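Side-chain contact in ESX secretion system protein YukD (Bacillus subtilis, PDB 2BPS), which is required for secretion of YukE and is probably a component or regulator of the ESX/ESAT-6-like secretion system: residues 65-69 and 70-74. Residues are numbered along the deposited sequence; the frame is centred on the assembly and turned at random.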
ATOM      1  N   CYS A  65      -6.983  -8.292   1.110  1.00 57.81           N
ATOM      2  CA  CYS A  65      -7.047  -8.628  -0.308  1.00 59.10           C
ATOM      3  C   CYS A  65      -5.679  -8.851  -0.933  1.00 58.19           C
ATOM      4  O   CYS A  65      -4.686  -8.273  -0.508  1.00 58.63           O
ATOM      5  CB  CYS A  65      -7.749  -7.513  -1.083  1.00 61.04           C
ATOM      6  SG  CYS A  65      -9.487  -7.250  -0.670  1.00 68.20           S
ATOM      7  N   LYS A  66      -5.635  -9.689  -1.958  1.00 58.36           N
ATOM      8  CA  LYS A  66      -4.386  -9.966  -2.650  1.00 57.92           C
ATOM      9  C   LYS A  66      -4.248  -8.862  -3.692  1.00 56.41           C
ATOM     10  O   LYS A  66      -5.176  -8.615  -4.458  1.00 55.08           O
ATOM     11  CB  LYS A  66      -4.450 -11.357  -3.301  1.00 58.89           C
ATOM     12  CG  LYS A  66      -3.163 -11.819  -3.984  1.00 61.61           C
ATOM     13  CD  LYS A  66      -3.103 -13.347  -4.153  1.00 63.47           C
ATOM     14  CE  LYS A  66      -4.235 -13.892  -5.021  1.00 65.33           C
ATOM     15  NZ  LYS A  66      -4.250 -15.387  -5.066  1.00 65.82           N
ATOM     16  N   LEU A  67      -3.102  -8.185  -3.704  1.00 54.58           N
ATOM     17  CA  LEU A  67      -2.875  -7.093  -4.638  1.00 54.22           C
ATOM     18  C   LEU A  67      -3.304  -7.368  -6.077  1.00 54.86           C
ATOM     19  O   LEU A  67      -3.923  -6.517  -6.718  1.00 54.66           O
ATOM     20  CB  LEU A  67      -1.410  -6.686  -4.607  1.00 53.52           C
ATOM     21  CG  LEU A  67      -0.980  -6.006  -3.316  1.00 53.32           C
ATOM     22  CD1 LEU A  67       0.486  -5.656  -3.415  1.00 52.94           C
ATOM     23  CD2 LEU A  67      -1.811  -4.757  -3.084  1.00 52.74           C
ATOM     24  N   SER A  68      -2.966  -8.546  -6.591  1.00 55.18           N
ATOM     25  CA  SER A  68      -3.346  -8.913  -7.952  1.00 54.63           C
ATOM     26  C   SER A  68      -4.874  -8.896  -8.053  1.00 54.39           C
ATOM     27  O   SER A  68      -5.443  -8.328  -8.988  1.00 54.09           O
ATOM     28  CB  SER A  68      -2.824 -10.309  -8.280  1.00 55.40           C
ATOM     29  OG  SER A  68      -3.365 -11.273  -7.387  1.00 57.85           O
ATOM     30  N   ASP A  69      -5.528  -9.516  -7.072  1.00 53.97           N
ATOM     31  CA  ASP A  69      -6.990  -9.583  -7.009  1.00 54.22           C
ATOM     32  C   ASP A  69      -7.645  -8.188  -6.940  1.00 53.77           C
ATOM     33  O   ASP A  69      -8.865  -8.056  -7.077  1.00 53.83           O
ATOM     34  CB  ASP A  69      -7.433 -10.416  -5.790  1.00 55.44           C
ATOM     35  CG  ASP A  69      -7.088 -11.901  -5.924  1.00 55.80           C
ATOM     36  OD1 ASP A  69      -6.345 -12.250  -6.869  1.00 56.60           O
ATOM     37  OD2 ASP A  69      -7.546 -12.709  -5.078  1.00 53.46           O
ATOM     38  N   CYS A  70      -6.839  -7.152  -6.724  1.00 51.36           N
ATOM     39  CA  CYS A  70      -7.359  -5.799  -6.643  1.00 47.29           C
ATOM     40  C   CYS A  70      -7.012  -5.023  -7.891  1.00 45.84           C
ATOM     41  O   CYS A  70      -7.244  -3.819  -7.964  1.00 44.90           O
ATOM     42  CB  CYS A  70      -6.789  -5.100  -5.422  1.00 46.94           C
ATOM     43  SG  CYS A  70      -7.230  -5.937  -3.912  1.00 47.02           S
ATOM     44  N   GLY A  71      -6.454  -5.722  -8.873  1.00 44.52           N
ATOM     45  CA  GLY A  71      -6.084  -5.079 -10.120  1.00 43.37           C
ATOM     46  C   GLY A  71      -5.044  -3.996  -9.926  1.00 42.62           C
ATOM     47  O   GLY A  71      -4.816  -3.182 -10.810  1.00 44.20           O
ATOM     48  N   ILE A  72      -4.412  -3.984  -8.761  1.00 40.46           N
ATOM     49  CA  ILE A  72      -3.387  -3.001  -8.459  1.00 38.85           C
ATOM     50  C   ILE A  72      -2.133  -3.289  -9.289  1.00 38.77           C
ATOM     51  O   ILE A  72      -1.563  -4.373  -9.208  1.00 38.13           O
ATOM     52  CB  ILE A  72      -3.092  -3.028  -6.945  1.00 38.11           C
ATOM     53  CG1 ILE A  72      -4.293  -2.423  -6.212  1.00 36.42           C
ATOM     54  CG2 ILE A  72      -1.795  -2.297  -6.627  1.00 37.10           C
ATOM     55  CD1 ILE A  72      -4.236  -2.521  -4.721  1.00 37.34           C
ATOM     56  N   THR A  73      -1.718  -2.317 -10.098  1.00 39.41           N
ATOM     57  CA  THR A  73      -0.548  -2.473 -10.973  1.00 40.65           C
ATOM     58  C   THR A  73       0.368  -1.274 -10.948  1.00 41.03           C
ATOM     59  O   THR A  73       0.095  -0.285 -10.269  1.00 41.75           O
ATOM     60  CB  THR A  73      -0.958  -2.636 -12.432  1.00 40.27           C
ATOM     61  OG1 THR A  73      -2.383  -2.734 -12.500  1.00 39.41           O
ATOM     62  CG2 THR A  73      -0.300  -3.871 -13.045  1.00 38.94           C
ATOM     63  N   ASN A  74       1.439  -1.355 -11.730  1.00 40.56           N
ATOM     64  CA  ASN A  74       2.405  -0.276 -11.800  1.00 42.33           C
ATOM     65  C   ASN A  74       1.673   1.033 -12.023  1.00 42.54           C
ATOM     66  O   ASN A  74       0.671   1.062 -12.723  1.00 42.98           O
ATOM     67  CB  ASN A  74       3.385  -0.520 -12.942  1.00 44.93           C
ATOM     68  CG  ASN A  74       3.584  -1.996 -13.229  1.00 48.17           C
ATOM     69  OD1 ASN A  74       2.722  -2.637 -13.827  1.00 51.30           O
ATOM     70  ND2 ASN A  74       4.712  -2.547 -12.791  1.00 47.34           N
TER
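Leu67 O accepts two backbone hydrogen bonds, from Cys70 N at 3.0 Å and Ile72 N at 3.3 Å, which arrive from opposite faces of its carbonyl plane, while Gly71 N reaches back to Ser68 O at 2.8 Å. The chain thus winds through a short 3-10 turn and straightens after Gly71, whose positive phi of 62° carries it out of the turn. On the inner side, the Leu67 side chain crosses that of Ile72 at an angle, Leu67 CD2 meeting Ile72 CD1 at 3.7 Å; both residues are buried. Leu67 also leans on Val29 and Ile72 on Ile5 of strand 4-10, which ties the loop to the body of the domain. Cys70 SG, set beside its own backbone N by a chi1 of -61°, makes an apolar contact with Cys65 CB. The two sulfurs, Cys65 SG and Cys70 SG, lie 4.2 Å apart, too far for a disulfide. On the outer side, Ser68 OG donates to Asp69 OD1, coming from above the carboxylate plane at 3.2 Å. A Schellman motif, with Leu67 and Ile72 as its apolar pair, ends this 3-10 turn between strands 59-62 and 77-80 of the ubiquitin-like beta-grasp fold, where ubiquitin too has a short 3-10 helix.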